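Local coordinates for protein beta-fructofuranosidase (Bifidobacterium adolescentis, PDB 6NOB) that probably hydrolyses terminal beta-D-fructofuranoside linkages, as in sucrose, as a beta-fructofuranosidase of glycoside hydrolase family 32, at residues F431-Y436 against D456-R461; H394-Q399 against E569-D574. One frame throughout, in Å; residues are numbered along the deposited sequence.

Interaction 1. Residues F431-Y436 against D456-R461; sequences FGTGYY and DFPEMR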
loop_
_atom_site.group_PDB
_atom_site.type_symbol
_atom_site.label_atom_id
_atom_site.label_comp_id
_atom_site.label_asym_id
_atom_site.label_seq_id
_atom_site.Cartn_x
_atom_site.Cartn_y
_atom_site.Cartn_z
ATOM N N PHE A 431 -2.754 2.273 15.148
ATOM C CA PHE A 431 -3.721 3.068 15.893
ATOM C C PHE A 431 -3.828 4.506 15.391
ATOM O O PHE A 431 -4.509 5.320 16.023
ATOM C CB PHE A 431 -3.405 3.033 17.398
ATOM C CG PHE A 431 -2.161 3.787 17.808
ATOM C CD1 PHE A 431 -2.203 5.153 18.057
ATOM C CD2 PHE A 431 -0.964 3.115 18.011
ATOM C CE1 PHE A 431 -1.066 5.842 18.454
ATOM C CE2 PHE A 431 0.178 3.795 18.413
ATOM C CZ PHE A 431 0.127 5.160 18.634
ATOM N N GLY A 432 -3.193 4.831 14.268
ATOM C CA GLY A 432 -3.395 6.120 13.635
ATOM C C GLY A 432 -4.556 6.088 12.661
ATOM O O GLY A 432 -5.617 5.540 12.975
ATOM N N THR A 433 -4.376 6.664 11.474
ATOM C CA THR A 433 -5.387 6.575 10.430
ATOM C C THR A 433 -4.718 6.632 9.065
ATOM O O THR A 433 -3.709 7.317 8.877
ATOM C CB THR A 433 -6.439 7.687 10.550
ATOM O OG1 THR A 433 -7.469 7.469 9.577
ATOM C CG2 THR A 433 -5.817 9.059 10.333
ATOM N N GLY A 434 -5.288 5.894 8.113
ATOM C CA GLY A 434 -4.805 5.904 6.752
ATOM C C GLY A 434 -3.782 4.841 6.422
ATOM O O GLY A 434 -3.395 4.719 5.252
ATOM N N TYR A 435 -3.315 4.084 7.412
ATOM C CA TYR A 435 -2.474 2.919 7.163
ATOM C C TYR A 435 -3.380 1.810 6.647
ATOM O O TYR A 435 -4.166 1.235 7.408
ATOM C CB TYR A 435 -1.741 2.514 8.438
ATOM C CG TYR A 435 -0.863 1.293 8.306
ATOM C CD1 TYR A 435 0.415 1.388 7.769
ATOM C CD2 TYR A 435 -1.301 0.050 8.743
ATOM C CE1 TYR A 435 1.230 0.273 7.655
ATOM C CE2 TYR A 435 -0.492 -1.067 8.641
ATOM C CZ TYR A 435 0.771 -0.951 8.093
ATOM O OH TYR A 435 1.573 -2.065 7.985
ATOM N N TYR A 436 -3.291 1.521 5.352
ATOM C CA TYR A 436 -4.320 0.750 4.673
ATOM C C TYR A 436 -3.688 -0.233 3.698
ATOM O O TYR A 436 -2.513 -0.119 3.337
ATOM C CB TYR A 436 -5.294 1.679 3.930
ATOM C CG TYR A 436 -6.625 1.053 3.596
ATOM C CD1 TYR A 436 -7.550 0.774 4.592
ATOM C CD2 TYR A 436 -6.959 0.748 2.282
ATOM C CE1 TYR A 436 -8.769 0.201 4.290
ATOM C CE2 TYR A 436 -8.177 0.177 1.971
ATOM C CZ TYR A 436 -9.077 -0.096 2.980
ATOM O OH TYR A 436 -10.291 -0.667 2.678
ATOM N N ASP A 456 -4.937 9.179 2.181
ATOM C CA ASP A 456 -4.992 10.533 2.733
ATOM C C ASP A 456 -6.322 10.803 3.442
ATOM O O ASP A 456 -7.098 11.680 3.066
ATOM C CB ASP A 456 -4.743 11.560 1.634
ATOM C CG ASP A 456 -4.563 12.962 2.183
ATOM O OD1 ASP A 456 -4.130 13.087 3.350
ATOM O OD2 ASP A 456 -4.869 13.934 1.457
ATOM N N PHE A 457 -6.571 10.043 4.502
ATOM C CA PHE A 457 -7.683 10.372 5.389
ATOM C C PHE A 457 -7.437 11.673 6.159
ATOM O O PHE A 457 -8.389 12.436 6.370
ATOM C CB PHE A 457 -7.965 9.217 6.355
ATOM C CG PHE A 457 -8.493 7.978 5.683
ATOM C CD1 PHE A 457 -9.190 8.061 4.489
ATOM C CD2 PHE A 457 -8.295 6.728 6.251
ATOM C CE1 PHE A 457 -9.675 6.920 3.869
ATOM C CE2 PHE A 457 -8.778 5.584 5.637
ATOM C CZ PHE A 457 -9.468 5.680 4.446
ATOM N N PRO A 458 -6.209 11.978 6.601
ATOM C CA PRO A 458 -5.963 13.287 7.231
ATOM C C PRO A 458 -6.105 14.481 6.295
ATOM O O PRO A 458 -5.952 15.619 6.757
ATOM C CB PRO A 458 -4.514 13.167 7.734
ATOM C CG PRO A 458 -4.302 11.710 7.918
ATOM C CD PRO A 458 -5.063 11.069 6.804
ATOM N N GLU A 459 -6.377 14.266 5.007
ATOM C CA GLU A 459 -6.565 15.349 4.040
ATOM C C GLU A 459 -5.346 16.269 3.995
ATOM O O GLU A 459 -5.461 17.496 4.022
ATOM C CB GLU A 459 -7.841 16.141 4.343
ATOM C CG GLU A 459 -9.055 15.266 4.570
ATOM C CD GLU A 459 -10.349 16.057 4.633
ATOM O OE1 GLU A 459 -10.302 17.303 4.523
ATOM O OE2 GLU A 459 -11.414 15.424 4.789
ATOM N N MET A 460 -4.165 15.661 3.927
ATOM C CA MET A 460 -2.915 16.404 3.883
ATOM C C MET A 460 -2.390 16.612 2.468
ATOM O O MET A 460 -1.406 17.339 2.292
ATOM C CB MET A 460 -1.851 15.693 4.727
ATOM C CG MET A 460 -2.033 15.883 6.222
ATOM S SD MET A 460 -1.624 17.560 6.741
ATOM C CE MET A 460 -2.230 17.551 8.424
ATOM N N ARG A 461 -3.018 16.006 1.465
ATOM C CA ARG A 461 -2.555 16.092 0.088
ATOM C C ARG A 461 -3.427 17.054 -0.707
ATOM O O ARG A 461 -4.654 17.057 -0.570
ATOM C CB ARG A 461 -2.561 14.711 -0.569
ATOM C CG ARG A 461 -1.604 13.725 0.085
ATOM C CD ARG A 461 -1.727 12.339 -0.524
ATOM N NE ARG A 461 -0.712 11.427 -0.006
ATOM C CZ ARG A 461 -0.893 10.119 0.144
ATOM N NH1 ARG A 461 -2.055 9.564 -0.184
ATOM N NH2 ARG A 461 0.084 9.365 0.625
#

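Interaction 2. Residues H394-Q399 against E569-D574; sequences HYRDKQ and EDVDFD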
loop_
_atom_site.group_PDB
_atom_site.type_symbol
_atom_site.label_atom_id
_atom_site.label_comp_id
_atom_site.label_asym_id
_atom_site.label_seq_id
_atom_site.Cartn_x
_atom_site.Cartn_y
_atom_site.Cartn_z
ATOM N N HIS A 394 -15.994 0.895 4.963
ATOM C CA HIS A 394 -17.153 1.707 5.336
ATOM C C HIS A 394 -17.482 1.567 6.820
ATOM O O HIS A 394 -18.648 1.496 7.215
ATOM C CB HIS A 394 -18.368 1.357 4.475
ATOM C CG HIS A 394 -18.182 1.663 3.022
ATOM N ND1 HIS A 394 -19.053 1.217 2.051
ATOM C CD2 HIS A 394 -17.228 2.371 2.375
ATOM C CE1 HIS A 394 -18.640 1.636 0.867
ATOM N NE2 HIS A 394 -17.535 2.339 1.037
ATOM N N TYR A 395 -16.444 1.529 7.650
ATOM C CA TYR A 395 -16.619 1.412 9.089
ATOM C C TYR A 395 -15.637 2.334 9.789
ATOM O O TYR A 395 -14.436 2.302 9.502
ATOM C CB TYR A 395 -16.412 -0.033 9.563
ATOM C CG TYR A 395 -16.393 -0.176 11.071
ATOM C CD1 TYR A 395 -17.574 -0.159 11.806
ATOM C CD2 TYR A 395 -15.192 -0.324 11.759
ATOM C CE1 TYR A 395 -17.560 -0.287 13.185
ATOM C CE2 TYR A 395 -15.166 -0.450 13.138
ATOM C CZ TYR A 395 -16.353 -0.431 13.847
ATOM O OH TYR A 395 -16.333 -0.555 15.219
ATOM N N ARG A 396 -16.152 3.155 10.695
ATOM C CA ARG A 396 -15.336 3.922 11.621
ATOM C C ARG A 396 -15.464 3.295 12.999
ATOM O O ARG A 396 -16.558 2.887 13.395
ATOM C CB ARG A 396 -15.768 5.390 11.668
ATOM C CG ARG A 396 -15.620 6.129 10.349
ATOM C CD ARG A 396 -16.066 7.577 10.471
ATOM N NE ARG A 396 -15.129 8.373 11.258
ATOM C CZ ARG A 396 -15.239 9.683 11.451
ATOM N NH1 ARG A 396 -16.249 10.356 10.915
ATOM N NH2 ARG A 396 -14.338 10.322 12.183
ATOM N N ASP A 397 -14.352 3.200 13.723
ATOM C CA ASP A 397 -14.423 2.643 15.065
ATOM C C ASP A 397 -14.995 3.683 16.028
ATOM O O ASP A 397 -15.289 4.821 15.651
ATOM C CB ASP A 397 -13.053 2.125 15.515
ATOM C CG ASP A 397 -11.962 3.189 15.485
ATOM O OD1 ASP A 397 -12.272 4.400 15.476
ATOM O OD2 ASP A 397 -10.773 2.799 15.478
ATOM N N LYS A 398 -15.171 3.277 17.291
ATOM C CA LYS A 398 -15.684 4.188 18.310
ATOM C C LYS A 398 -14.859 5.464 18.386
ATOM O O LYS A 398 -15.402 6.546 18.644
ATOM C CB LYS A 398 -15.700 3.487 19.671
ATOM C CG LYS A 398 -16.128 4.365 20.834
ATOM C CD LYS A 398 -15.709 3.759 22.165
ATOM N N GLN A 399 -13.553 5.361 18.147
ATOM C CA GLN A 399 -12.654 6.502 18.220
ATOM C C GLN A 399 -12.708 7.393 16.986
ATOM O O GLN A 399 -12.130 8.486 17.011
ATOM C CB GLN A 399 -11.218 6.018 18.430
ATOM C CG GLN A 399 -10.975 5.311 19.754
ATOM C CD GLN A 399 -11.439 3.867 19.743
ATOM O OE1 GLN A 399 -11.721 3.300 18.687
ATOM N NE2 GLN A 399 -11.521 3.265 20.922
ATOM N N GLU A 569 -8.675 16.048 13.601
ATOM C CA GLU A 569 -8.407 16.521 14.956
ATOM C C GLU A 569 -9.385 15.927 15.967
ATOM O O GLU A 569 -9.049 15.791 17.150
ATOM C CB GLU A 569 -8.466 18.049 14.987
ATOM C CG GLU A 569 -8.126 18.671 16.329
ATOM C CD GLU A 569 -8.302 20.178 16.340
ATOM O OE1 GLU A 569 -7.678 20.840 17.197
ATOM O OE2 GLU A 569 -9.062 20.700 15.493
ATOM N N ASP A 570 -10.585 15.557 15.522
ATOM C CA ASP A 570 -11.639 15.057 16.396
ATOM C C ASP A 570 -11.560 13.551 16.626
ATOM O O ASP A 570 -12.470 12.983 17.241
ATOM C CB ASP A 570 -13.014 15.420 15.819
ATOM C CG ASP A 570 -13.174 14.988 14.366
ATOM O OD1 ASP A 570 -12.149 14.812 13.673
ATOM O OD2 ASP A 570 -14.329 14.819 13.920
ATOM N N VAL A 571 -10.503 12.897 16.153
ATOM C CA VAL A 571 -10.376 11.445 16.208
ATOM C C VAL A 571 -9.459 11.070 17.365
ATOM O O VAL A 571 -8.386 11.664 17.535
ATOM C CB VAL A 571 -9.843 10.891 14.877
ATOM C CG1 VAL A 571 -9.614 9.389 14.982
ATOM C CG2 VAL A 571 -10.812 11.220 13.753
ATOM N N ASP A 572 -9.874 10.079 18.153
ATOM C CA ASP A 572 -9.134 9.628 19.331
ATOM C C ASP A 572 -8.153 8.541 18.900
ATOM O O ASP A 572 -8.514 7.368 18.799
ATOM C CB ASP A 572 -10.105 9.121 20.392
ATOM C CG ASP A 572 -9.415 8.693 21.675
ATOM O OD1 ASP A 572 -8.207 8.958 21.830
ATOM O OD2 ASP A 572 -10.094 8.087 22.536
ATOM N N PHE A 573 -6.898 8.921 18.658
ATOM C CA PHE A 573 -5.881 7.964 18.214
ATOM C C PHE A 573 -5.285 7.220 19.412
ATOM O O PHE A 573 -4.086 7.257 19.679
ATOM C CB PHE A 573 -4.805 8.673 17.402
ATOM C CG PHE A 573 -5.327 9.334 16.161
ATOM C CD1 PHE A 573 -5.716 8.579 15.064
ATOM C CD2 PHE A 573 -5.434 10.711 16.090
ATOM C CE1 PHE A 573 -6.200 9.189 13.918
ATOM C CE2 PHE A 573 -5.914 11.327 14.951
ATOM C CZ PHE A 573 -6.299 10.567 13.863
ATOM N N ASP A 574 -6.167 6.530 20.135
ATOM C CA ASP A 574 -5.767 5.754 21.303
ATOM C C ASP A 574 -4.809 4.638 20.903
ATOM O O ASP A 574 -5.114 3.828 20.022
ATOM C CB ASP A 574 -7.010 5.173 21.981
ATOM C CG ASP A 574 -6.729 4.613 23.366
ATOM O OD1 ASP A 574 -5.576 4.228 23.650
ATOM O OD2 ASP A 574 -7.678 4.551 24.175
HETATM O O HOH W 1 -15.763 13.345 11.357
#

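Interaction 1. Residues F431-Y436 against D456-R461
Thr433 meets Phe457 and Pro458 with a different branch for each. Its OG1 comes to the edge of the Phe457 ring, near the ring plane, 3.5 Å from Phe457 CD2, while Thr433 CG2 meets the pyrrolidine tip to tip, 3.9 Å from Pro458 CG. The rotamer makes this division possible: with OG1 trans to the backbone N (chi1 -175°), CG2 sits between the N and the carbonyl carbon, aimed at the proline. With a serine here the methyl is gone, which would probably leave Pro458 CG without its partner and the hydroxyl freer to turn away from the Phe457 ring. Gly434 CA approaches Phe457 CD2 at 3.6 Å, obliquely to the ring. Gly434 has a positive phi of 92°, where a CB would jam against the preceding carbonyl O. The contact lies just beyond the ends of antiparallel strands 435-442 and 448-454 in the five-bladed beta-propeller of family 32; backbone hydrogen bonds join Gly434 to Thr455 and Tyr436 to Trp453. Further out, Phe402 meets the Phe457 ring edge-to-face. Phe457 and Pro458 are the central residues of a type I turn from Asp456 to Glu459, and the Asp456 carboxylate ties down the chain beyond it. Asp456 OD1 accepts a hydrogen bond from Met460 N through its syn lone pair at 2.6 Å; Asp456 OD2 accepts one from Arg461 N at 2.8 Å, 40° above the carboxylate plane.

Interaction 2. Residues H394-Q399 against E569-D574
Gln399 meets Asp572 and Val571 mainly through its backbone carbonyl and the base of its side chain. Asp572 N donates to Gln399 O at 3.0 Å, a fairly straight bond (162° at the hydrogen). The same oxygen also faces Val571: Val571 CG1 lies 3.4 Å from Gln399 O, and Val571 CA-H makes a CH...O contact with it. Next to the bond, Gln399 CB packs 3.8 Å from Asp572 CB, and the two side chains cross at an angle, their amide and carboxylate planes 58° apart. Through these residues a loop that follows strand 385-396 of the beta-propeller packs against the stretch leading into the weakly bonded edge strand 573-574 of the C-terminal beta-sandwich. Asp572 OD1 is engaged in a salt bridge to Arg560, within that sandwich. Val571 has a second neighbour: its CG2 stands at the edge of the Arg396 guanidinium, 4.0 Å from Arg396 NH2. Arg396 reaches there through a bend at chi3 (71°), and its NE is held by Gly400 O; Arg396 NH1 also donates to a water 3.1 Å away.

Overall arrangement
Interactions 1 and 2 lie about 11 Å apart, centre to centre, and touch directly: Thr433 CG2 comes within 3.6 Å of Phe573 CE1, and Phe431 CD1 within 3.3 Å of Phe573 O. Along the chain the order is 394-399, 431-436, 456-461, 569-574, so interaction 1, spanning a local hairpin, falls between the two halves of the long-range interaction 2. Three of the four segments belong to the propeller; 569-574 alone comes from the C-terminal sandwich. Arg401 helps join them, since its NH1 donates to both Phe431 O and Asp574 O while its NE forms a salt bridge with Asp397. Together the contacts form part of the interface between propeller and sandwich.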